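Cell death-related nuclease 4 (Caenorhabditis elegans, PDB 5DK5) digests RNA and DNA from the 3' end as a metal-dependent DEDDh-family exonuclease and takes part in apoptotic DNA degradation. Local coordinates at residues 56-61 against 185-190; 60-65 against 103-108; 116-121 against 142-147. All blocks are in the same frame, centred on the assembly; numbering follows the deposited sequence.

Interaction 1 of 3, residues 56-61 against 185-190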
loop_
_atom_site.group_PDB
_atom_site.type_symbol
_atom_site.label_atom_id
_atom_site.label_comp_id
_atom_site.label_asym_id
_atom_site.label_seq_id
_atom_site.Cartn_x
_atom_site.Cartn_y
_atom_site.Cartn_z
ATOM N N ILE B 56 -31.327 -20.543 -4.133
ATOM C CA ILE B 56 -29.988 -19.974 -4.214
ATOM C C ILE B 56 -29.154 -20.812 -5.174
ATOM O O ILE B 56 -28.847 -21.971 -4.894
ATOM C CB ILE B 56 -29.299 -19.920 -2.835
ATOM C CG1 ILE B 56 -30.125 -19.068 -1.866
ATOM C CG2 ILE B 56 -27.876 -19.365 -2.965
ATOM C CD1 ILE B 56 -29.597 -19.046 -0.446
ATOM N N ARG B 57 -28.793 -20.219 -6.308
ATOM C CA ARG B 57 -28.055 -20.925 -7.349
ATOM C C ARG B 57 -26.553 -20.715 -7.200
ATOM O O ARG B 57 -25.974 -19.829 -7.830
ATOM C CB ARG B 57 -28.517 -20.458 -8.730
ATOM C CG ARG B 57 -29.997 -20.702 -9.004
ATOM C CD ARG B 57 -30.328 -22.185 -9.040
ATOM N NE ARG B 57 -29.518 -22.895 -10.027
ATOM C CZ ARG B 57 -29.809 -22.986 -11.321
ATOM N NH1 ARG B 57 -30.902 -22.416 -11.813
ATOM N NH2 ARG B 57 -28.999 -23.653 -12.130
ATOM N N GLU B 58 -25.928 -21.537 -6.363
ATOM C CA GLU B 58 -24.491 -21.451 -6.141
ATOM C C GLU B 58 -23.726 -21.860 -7.396
ATOM O O GLU B 58 -22.569 -21.482 -7.579
ATOM C CB GLU B 58 -24.077 -22.327 -4.958
ATOM C CG GLU B 58 -24.743 -21.932 -3.645
ATOM C CD GLU B 58 -24.144 -22.631 -2.435
ATOM O OE1 GLU B 58 -24.776 -22.594 -1.357
ATOM O OE2 GLU B 58 -23.042 -23.211 -2.555
ATOM N N ASP B 59 -24.381 -22.631 -8.258
ATOM C CA ASP B 59 -23.796 -23.034 -9.533
ATOM C C ASP B 59 -23.749 -21.858 -10.507
ATOM O O ASP B 59 -22.941 -21.845 -11.437
ATOM C CB ASP B 59 -24.585 -24.193 -10.144
ATOM C CG ASP B 59 -26.064 -23.887 -10.279
ATOM O OD1 ASP B 59 -26.603 -23.153 -9.424
ATOM O OD2 ASP B 59 -26.689 -24.383 -11.239
ATOM N N ILE B 60 -24.622 -20.878 -10.290
ATOM C CA ILE B 60 -24.617 -19.648 -11.073
ATOM C C ILE B 60 -23.920 -18.555 -10.275
ATOM O O ILE B 60 -24.546 -17.870 -9.464
ATOM C CB ILE B 60 -26.039 -19.188 -11.445
ATOM C CG1 ILE B 60 -26.797 -20.318 -12.150
ATOM C CG2 ILE B 60 -25.973 -17.939 -12.328
ATOM C CD1 ILE B 60 -28.239 -19.985 -12.485
ATOM N N SER B 61 -22.624 -18.393 -10.512
ATOM C CA SER B 61 -21.830 -17.439 -9.755
ATOM C C SER B 61 -20.683 -16.862 -10.574
ATOM O O SER B 61 -20.196 -17.481 -11.521
ATOM C CB SER B 61 -21.279 -18.102 -8.492
ATOM O OG SER B 61 -20.594 -19.299 -8.809
ATOM N N ILE B 185 -22.082 -18.480 7.698
ATOM C CA ILE B 185 -21.433 -19.241 6.641
ATOM C C ILE B 185 -19.976 -18.803 6.509
ATOM O O ILE B 185 -19.692 -17.623 6.296
ATOM C CB ILE B 185 -22.163 -19.063 5.295
ATOM C CG1 ILE B 185 -23.592 -19.607 5.399
ATOM C CG2 ILE B 185 -21.413 -19.773 4.179
ATOM C CD1 ILE B 185 -24.467 -19.308 4.197
ATOM N N GLY B 186 -19.061 -19.758 6.638
ATOM C CA GLY B 186 -17.638 -19.474 6.572
ATOM C C GLY B 186 -16.836 -20.614 5.973
ATOM O O GLY B 186 -16.261 -21.423 6.702
ATOM N N ARG B 187 -16.801 -20.679 4.644
ATOM C CA ARG B 187 -16.005 -21.681 3.936
ATOM C C ARG B 187 -14.728 -21.055 3.384
ATOM O O ARG B 187 -13.629 -21.317 3.874
ATOM C CB ARG B 187 -16.805 -22.312 2.789
ATOM C CG ARG B 187 -18.213 -22.766 3.157
ATOM C CD ARG B 187 -19.296 -21.984 2.417
ATOM N NE ARG B 187 -20.269 -22.858 1.765
ATOM C CZ ARG B 187 -20.115 -23.392 0.556
ATOM N NH1 ARG B 187 -19.018 -23.155 -0.152
ATOM N NH2 ARG B 187 -21.063 -24.170 0.051
ATOM N N ALA B 188 -14.889 -20.219 2.361
ATOM C CA ALA B 188 -13.760 -19.608 1.671
ATOM C C ALA B 188 -13.155 -18.467 2.482
ATOM O O ALA B 188 -12.023 -18.054 2.232
ATOM C CB ALA B 188 -14.198 -19.106 0.303
ATOM N N HIS B 189 -13.915 -17.968 3.453
ATOM C CA HIS B 189 -13.498 -16.828 4.265
ATOM C C HIS B 189 -13.107 -15.630 3.398
ATOM O O HIS B 189 -12.078 -14.993 3.630
ATOM C CB HIS B 189 -12.333 -17.222 5.181
ATOM C CG HIS B 189 -12.695 -18.244 6.212
ATOM N ND1 HIS B 189 -13.604 -17.995 7.220
ATOM C CD2 HIS B 189 -12.269 -19.517 6.399
ATOM C CE1 HIS B 189 -13.722 -19.069 7.978
ATOM N NE2 HIS B 189 -12.924 -20.006 7.504
ATOM N N ASP B 190 -13.933 -15.332 2.398
ATOM C CA ASP B 190 -13.683 -14.204 1.508
ATOM C C ASP B 190 -15.000 -13.604 1.000
ATOM O O ASP B 190 -16.039 -13.734 1.649
ATOM C CB ASP B 190 -12.786 -14.646 0.342
ATOM C CG ASP B 190 -13.404 -15.754 -0.496
ATOM O OD1 ASP B 190 -14.603 -16.059 -0.324
ATOM O OD2 ASP B 190 -12.679 -16.322 -1.341
#
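E58 and R187 reach for each other from opposite directions and make the one contact between these segments, a long salt bridge with 3.4 Å between OE2 of E58 and NH2 of R187. The carboxylate oxygen sits far off the plane of the guanidinium, so the N-H bonds are aimed elsewhere and only the opposite charges attract. The carboxylate and guanidinium planes stand 69° apart. E58 is extended beyond CG, whereas the R187 chain bends at chi2 (115°) and chi3. Long, flexible, charged residues suit this site, since both are exposed and the CA atoms of E58 and R187 are 13.2 Å apart.

The segments belong to the RNase H-like exonuclease fold: 56-61 carries the corner in edge strand 55-65, and the loop 185-190 leads into helix 191-207, which bears the metal ligand D194. Both E58 and R187 also lean on L196 of that helix.

Within the corner, a type I turn runs from R57 to I60, and across it R57 grips D59 side-on: NE to OD1 at 3.0 Å and NH2 to OD2 at 2.6 Å, each oxygen using its syn lone pair. CD1 of I60 covers one face of the same guanidinium, 3.5 Å above its centre. S61 adds a bond from OG to O of E58 at 3.2 Å.

At the far end of the loop, D190 is the N-cap of helix 191-207, its OD1 accepting weakly from N of M192.

Interaction 2 of 3, residues 60-65 against 103-108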
loop_
_atom_site.group_PDB
_atom_site.type_symbol
_atom_site.label_atom_id
_atom_site.label_comp_id
_atom_site.label_asym_id
_atom_site.label_seq_id
_atom_site.Cartn_x
_atom_site.Cartn_y
_atom_site.Cartn_z
ATOM N N ILE B 60 -24.622 -20.878 -10.290
ATOM C CA ILE B 60 -24.617 -19.648 -11.073
ATOM C C ILE B 60 -23.920 -18.555 -10.275
ATOM O O ILE B 60 -24.546 -17.870 -9.464
ATOM C CB ILE B 60 -26.039 -19.188 -11.445
ATOM C CG1 ILE B 60 -26.797 -20.318 -12.150
ATOM C CG2 ILE B 60 -25.973 -17.939 -12.328
ATOM C CD1 ILE B 60 -28.239 -19.985 -12.485
ATOM N N SER B 61 -22.624 -18.393 -10.512
ATOM C CA SER B 61 -21.830 -17.439 -9.755
ATOM C C SER B 61 -20.683 -16.862 -10.574
ATOM O O SER B 61 -20.196 -17.481 -11.521
ATOM C CB SER B 61 -21.279 -18.102 -8.492
ATOM O OG SER B 61 -20.594 -19.299 -8.809
ATOM N N PHE B 62 -20.275 -15.659 -10.187
ATOM C CA PHE B 62 -19.116 -14.986 -10.750
ATOM C C PHE B 62 -18.158 -14.687 -9.607
ATOM O O PHE B 62 -18.547 -14.052 -8.631
ATOM C CB PHE B 62 -19.533 -13.701 -11.463
ATOM C CG PHE B 62 -18.404 -12.985 -12.140
ATOM C CD1 PHE B 62 -18.052 -13.300 -13.440
ATOM C CD2 PHE B 62 -17.702 -11.989 -11.482
ATOM C CE1 PHE B 62 -17.016 -12.642 -14.072
ATOM C CE2 PHE B 62 -16.665 -11.326 -12.108
ATOM C CZ PHE B 62 -16.323 -11.652 -13.405
ATOM N N ASN B 63 -16.917 -15.150 -9.719
ATOM C CA ASN B 63 -15.952 -15.006 -8.633
ATOM C C ASN B 63 -14.529 -14.859 -9.160
ATOM O O ASN B 63 -13.880 -15.842 -9.515
ATOM C CB ASN B 63 -16.043 -16.202 -7.684
ATOM C CG ASN B 63 -15.235 -16.004 -6.414
ATOM O OD1 ASN B 63 -14.734 -14.912 -6.143
ATOM N ND2 ASN B 63 -15.109 -17.063 -5.625
ATOM N N LYS B 64 -14.055 -13.618 -9.201
ATOM C CA LYS B 64 -12.743 -13.305 -9.750
ATOM C C LYS B 64 -11.939 -12.429 -8.802
ATOM O O LYS B 64 -12.488 -11.565 -8.118
ATOM C CB LYS B 64 -12.879 -12.600 -11.103
ATOM C CG LYS B 64 -12.668 -13.496 -12.317
ATOM C CD LYS B 64 -13.917 -14.266 -12.681
ATOM C CE LYS B 64 -13.843 -14.774 -14.112
ATOM N NZ LYS B 64 -12.669 -15.658 -14.331
ATOM N N TYR B 65 -10.634 -12.670 -8.764
ATOM C CA TYR B 65 -9.705 -11.761 -8.113
ATOM C C TYR B 65 -9.396 -10.626 -9.079
ATOM O O TYR B 65 -9.579 -10.774 -10.288
ATOM C CB TYR B 65 -8.425 -12.488 -7.700
ATOM C CG TYR B 65 -8.636 -13.511 -6.609
ATOM C CD1 TYR B 65 -9.028 -13.120 -5.338
ATOM C CD2 TYR B 65 -8.437 -14.866 -6.846
ATOM C CE1 TYR B 65 -9.223 -14.044 -4.333
ATOM C CE2 TYR B 65 -8.628 -15.800 -5.845
ATOM C CZ TYR B 65 -9.021 -15.382 -4.590
ATOM O OH TYR B 65 -9.216 -16.300 -3.583
ATOM N N GLN B 103 -19.527 -8.378 -17.602
ATOM C CA GLN B 103 -20.580 -7.980 -18.527
ATOM C C GLN B 103 -20.955 -9.123 -19.465
ATOM O O GLN B 103 -22.134 -9.352 -19.737
ATOM C CB GLN B 103 -20.150 -6.759 -19.338
ATOM C CG GLN B 103 -20.059 -5.483 -18.523
ATOM C CD GLN B 103 -19.835 -4.261 -19.384
ATOM O OE1 GLN B 103 -18.759 -4.075 -19.951
ATOM N NE2 GLN B 103 -20.857 -3.421 -19.493
ATOM N N GLN B 104 -19.950 -9.840 -19.960
ATOM C CA GLN B 104 -20.196 -10.985 -20.828
ATOM C C GLN B 104 -20.941 -12.083 -20.076
ATOM O O GLN B 104 -21.796 -12.765 -20.642
ATOM C CB GLN B 104 -18.878 -11.526 -21.386
ATOM C CG GLN B 104 -19.042 -12.721 -22.310
ATOM C CD GLN B 104 -19.966 -12.428 -23.472
ATOM O OE1 GLN B 104 -19.840 -11.396 -24.132
ATOM N NE2 GLN B 104 -20.910 -13.326 -23.720
ATOM N N TRP B 105 -20.610 -12.243 -18.799
ATOM C CA TRP B 105 -21.261 -13.231 -17.947
ATOM C C TRP B 105 -22.762 -12.974 -17.860
ATOM O O TRP B 105 -23.562 -13.907 -17.915
ATOM C CB TRP B 105 -20.632 -13.212 -16.553
ATOM C CG TRP B 105 -21.187 -14.224 -15.598
ATOM C CD1 TRP B 105 -21.027 -15.578 -15.653
ATOM C CD2 TRP B 105 -21.970 -13.959 -14.428
ATOM N NE1 TRP B 105 -21.670 -16.172 -14.594
ATOM C CE2 TRP B 105 -22.256 -15.201 -13.827
ATOM C CE3 TRP B 105 -22.461 -12.792 -13.832
ATOM C CZ2 TRP B 105 -23.011 -15.309 -12.660
ATOM C CZ3 TRP B 105 -23.211 -12.903 -12.674
ATOM C CH2 TRP B 105 -23.480 -14.152 -12.101
ATOM N N LEU B 106 -23.143 -11.707 -17.732
ATOM C CA LEU B 106 -24.553 -11.333 -17.713
ATOM C C LEU B 106 -25.229 -11.707 -19.028
ATOM O O LEU B 106 -26.357 -12.206 -19.036
ATOM C CB LEU B 106 -24.714 -9.832 -17.456
ATOM C CG LEU B 106 -24.235 -9.307 -16.100
ATOM C CD1 LEU B 106 -24.332 -7.792 -16.062
ATOM C CD2 LEU B 106 -25.036 -9.923 -14.961
ATOM N N ILE B 107 -24.538 -11.466 -20.137
ATOM C CA ILE B 107 -25.073 -11.799 -21.453
ATOM C C ILE B 107 -25.204 -13.310 -21.604
ATOM O O ILE B 107 -26.216 -13.801 -22.104
ATOM C CB ILE B 107 -24.190 -11.235 -22.588
ATOM C CG1 ILE B 107 -24.166 -9.708 -22.510
ATOM C CG2 ILE B 107 -24.704 -11.694 -23.962
ATOM C CD1 ILE B 107 -23.311 -9.038 -23.566
ATOM N N THR B 108 -24.179 -14.040 -21.171
ATOM C CA THR B 108 -24.183 -15.494 -21.266
ATOM C C THR B 108 -25.352 -16.095 -20.492
ATOM O O THR B 108 -25.941 -17.085 -20.920
ATOM C CB THR B 108 -22.867 -16.097 -20.741
ATOM O OG1 THR B 108 -21.761 -15.530 -21.452
ATOM C CG2 THR B 108 -22.852 -17.610 -20.924
#
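The indole of W105 lies against the strand at F62, whose CB stands 3.7 Å from the centroid of the six-membered ring, only 4° off the ring normal. This CH-pi contact and the approach of CZ2 of W105 to the backbone, 3.5 Å from C of S61, together make the tight part of the interface. CG of F62 is anti to the backbone N (chi1 -177°), which carries the phenyl past the indole, and CD1 comes to 3.9 Å from CG of W105. The two rings meet obliquely, their planes at 48°.

In the RNase H-like fold this is a helix laid on the sheet: helix 95-109 packs over the edge strand 55-65, and W105, broad and flat, spans both F62 and I46 of the next strand. The buried F62 also meets F102 of the helix and stands edge-to-face with F44, while CD of K64 lies over one face of its ring.

A looser contact comes at the start of the strand, where CG2 of I60 reaches CZ2 of W105 at 4.0 Å, crossing the indole at about a right angle. The solvent side begins at S61, whose CB points away from the helix, and continues on the outer helix face with polar Q104 and T108.

Interaction 3 of 3, residues 116-121 against 142-147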
loop_
_atom_site.group_PDB
_atom_site.type_symbol
_atom_site.label_atom_id
_atom_site.label_comp_id
_atom_site.label_asym_id
_atom_site.label_seq_id
_atom_site.Cartn_x
_atom_site.Cartn_y
_atom_site.Cartn_z
ATOM N N PHE B 116 -33.478 -7.722 -13.674
ATOM C CA PHE B 116 -32.750 -8.260 -12.534
ATOM C C PHE B 116 -32.171 -7.095 -11.741
ATOM O O PHE B 116 -32.000 -6.001 -12.277
ATOM C CB PHE B 116 -31.644 -9.214 -12.987
ATOM C CG PHE B 116 -30.502 -8.531 -13.685
ATOM C CD1 PHE B 116 -30.560 -8.266 -15.042
ATOM C CD2 PHE B 116 -29.370 -8.154 -12.981
ATOM C CE1 PHE B 116 -29.512 -7.638 -15.684
ATOM C CE2 PHE B 116 -28.318 -7.526 -13.618
ATOM C CZ PHE B 116 -28.389 -7.267 -14.971
ATOM N N ALA B 117 -31.883 -7.330 -10.465
ATOM C CA ALA B 117 -31.323 -6.294 -9.602
ATOM C C ALA B 117 -30.271 -6.872 -8.668
ATOM O O ALA B 117 -30.349 -8.036 -8.268
ATOM C CB ALA B 117 -32.424 -5.622 -8.803
ATOM N N PHE B 118 -29.286 -6.049 -8.323
ATOM C CA PHE B 118 -28.227 -6.469 -7.418
ATOM C C PHE B 118 -28.634 -6.258 -5.965
ATOM O O PHE B 118 -29.329 -5.297 -5.638
ATOM C CB PHE B 118 -26.931 -5.712 -7.721
ATOM C CG PHE B 118 -26.296 -6.105 -9.021
ATOM C CD1 PHE B 118 -25.492 -7.228 -9.100
ATOM C CD2 PHE B 118 -26.511 -5.358 -10.166
ATOM C CE1 PHE B 118 -24.910 -7.596 -10.297
ATOM C CE2 PHE B 118 -25.934 -5.722 -11.365
ATOM C CZ PHE B 118 -25.132 -6.843 -11.431
ATOM N N VAL B 119 -28.201 -7.176 -5.108
ATOM C CA VAL B 119 -28.459 -7.099 -3.676
ATOM C C VAL B 119 -27.139 -6.993 -2.922
ATOM O O VAL B 119 -26.192 -7.728 -3.208
ATOM C CB VAL B 119 -29.239 -8.328 -3.176
ATOM C CG1 VAL B 119 -29.540 -8.208 -1.687
ATOM C CG2 VAL B 119 -30.527 -8.497 -3.975
ATOM N N CYS B 120 -27.084 -6.072 -1.965
ATOM C CA CYS B 120 -25.893 -5.875 -1.146
ATOM C C CYS B 120 -26.306 -5.706 0.310
ATOM O O CYS B 120 -27.480 -5.477 0.605
ATOM C CB CYS B 120 -25.099 -4.659 -1.629
ATOM S SG CYS B 120 -24.614 -4.730 -3.371
ATOM N N ASP B 121 -25.343 -5.822 1.220
ATOM C CA ASP B 121 -25.629 -5.692 2.644
ATOM C C ASP B 121 -25.524 -4.238 3.102
ATOM O O ASP B 121 -25.823 -3.921 4.251
ATOM C CB ASP B 121 -24.683 -6.575 3.459
ATOM C CG ASP B 121 -23.242 -6.117 3.387
ATOM O OD1 ASP B 121 -22.854 -5.496 2.374
ATOM O OD2 ASP B 121 -22.493 -6.386 4.348
ATOM N N PRO B 142 -22.539 1.974 -14.765
ATOM C CA PRO B 142 -23.630 1.316 -15.494
ATOM C C PRO B 142 -24.997 1.525 -14.849
ATOM O O PRO B 142 -25.092 1.797 -13.652
ATOM C CB PRO B 142 -23.234 -0.163 -15.461
ATOM C CG PRO B 142 -22.415 -0.302 -14.237
ATOM C CD PRO B 142 -21.672 0.996 -14.081
ATOM N N ALA B 143 -26.047 1.382 -15.649
ATOM C CA ALA B 143 -27.405 1.627 -15.186
ATOM C C ALA B 143 -27.833 0.642 -14.104
ATOM O O ALA B 143 -28.640 0.983 -13.240
ATOM C CB ALA B 143 -28.371 1.568 -16.357
ATOM N N PHE B 144 -27.301 -0.577 -14.152
ATOM C CA PHE B 144 -27.690 -1.605 -13.188
ATOM C C PHE B 144 -26.907 -1.503 -11.874
ATOM O O PHE B 144 -27.138 -2.286 -10.952
ATOM C CB PHE B 144 -27.531 -3.010 -13.788
ATOM C CG PHE B 144 -26.216 -3.247 -14.478
ATOM C CD1 PHE B 144 -25.048 -3.405 -13.751
ATOM C CD2 PHE B 144 -26.156 -3.341 -15.860
ATOM C CE1 PHE B 144 -23.843 -3.634 -14.389
ATOM C CE2 PHE B 144 -24.955 -3.571 -16.503
ATOM C CZ PHE B 144 -23.797 -3.719 -15.767
ATOM N N PHE B 145 -25.986 -0.544 -11.795
ATOM C CA PHE B 145 -25.303 -0.228 -10.540
ATOM C C PHE B 145 -25.861 1.050 -9.906
ATOM O O PHE B 145 -25.482 1.408 -8.788
ATOM C CB PHE B 145 -23.791 -0.067 -10.757
ATOM C CG PHE B 145 -23.019 -1.368 -10.813
ATOM C CD1 PHE B 145 -23.641 -2.595 -10.634
ATOM C CD2 PHE B 145 -21.651 -1.349 -11.027
ATOM C CE1 PHE B 145 -22.912 -3.773 -10.679
ATOM C CE2 PHE B 145 -20.918 -2.523 -11.072
ATOM C CZ PHE B 145 -21.548 -3.735 -10.897
ATOM N N ARG B 146 -26.749 1.739 -10.617
ATOM C CA ARG B 146 -27.335 2.980 -10.119
ATOM C C ARG B 146 -28.739 2.743 -9.556
ATOM O O ARG B 146 -29.432 3.681 -9.157
ATOM C CB ARG B 146 -27.363 4.034 -11.226
ATOM C CG ARG B 146 -25.975 4.551 -11.589
ATOM C CD ARG B 146 -26.023 5.705 -12.574
ATOM N NE ARG B 146 -26.829 6.818 -12.081
ATOM C CZ ARG B 146 -26.865 8.023 -12.640
ATOM N NH1 ARG B 146 -26.132 8.285 -13.714
ATOM N NH2 ARG B 146 -27.631 8.973 -12.119
ATOM N N GLN B 147 -29.151 1.480 -9.538
ATOM C CA GLN B 147 -30.317 1.053 -8.777
ATOM C C GLN B 147 -30.012 -0.316 -8.189
ATOM O O GLN B 147 -29.432 -1.169 -8.859
ATOM C CB GLN B 147 -31.575 1.008 -9.650
ATOM C CG GLN B 147 -31.519 0.015 -10.809
ATOM C CD GLN B 147 -32.881 -0.236 -11.432
ATOM O OE1 GLN B 147 -33.215 -1.371 -11.778
ATOM N NE2 GLN B 147 -33.674 0.820 -11.580
HETATM O O HOH W 1 -31.278 -3.296 -11.993
HETATM O O HOH W 2 -29.292 -3.643 -10.027
#
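One face of the F118 ring carries CE1 of F145, 3.7 Å above the plane and displaced toward the rim, while CB of F144 lies at its edge. The F145 ring presents its edge to that face in a T-shaped pair, planes at 68° and centroids 5.2 Å apart; one of its faces takes CE1 of F144. F144 in turn has CB of P142 over one face, and meets F118 obliquely, CD1 standing 3.4 Å from CE2 of F118.

The three phenylalanines form an aromatic cluster against one side of strand 116-120 in the central sheet of the RNase H-like fold, joining that strand to the loop between helix 124-136 and strand 147-150. Flat apolar rings suit this buried site because they can interlock at different tilts. F144 takes the crowded position, CG between the backbone N and the carbonyl carbon (chi1 48°), which lays the ring across the end of F118 so that its CD1 side, not its far end, meets CE2. Helix 95-109 adds F102 beside F118 and Y99 and L106 beside F144, while L126 and M134 of helix 124-136 pack on F145.

Polar atoms beside the cluster are linked through water. One water accepts from N of F118 at 2.9 Å and can donate to O of F144. A second can donate to O of F116 and to OE1 of Q147. The carbonyl of F144 also meets the edge of the F118 ring, with O 3.2 Å from CD2.

How the interactions relate
All three contacts lie in the exonuclease domain and relate to its central mixed sheet. Interactions 1 and 2 share I60 and S61 on edge strand 55-65, with centres 14 Å apart: helix 95-109 covers the strand in interaction 2, while the loop before helix 191-207 approaches its corner in interaction 1. Interaction 3 lies deeper, at inner strand 116-120; its centre is 15 Å from interaction 2, and L106 touches both F144 and F116. Along the chain, interaction 2 closes before interaction 3 opens, and interaction 1 spans both. Helix 95-109 thus bridges the sheet's edge and interior, while interaction 1 lies at the surface where the edge strand's corner comes near the helix carrying metal ligand D194.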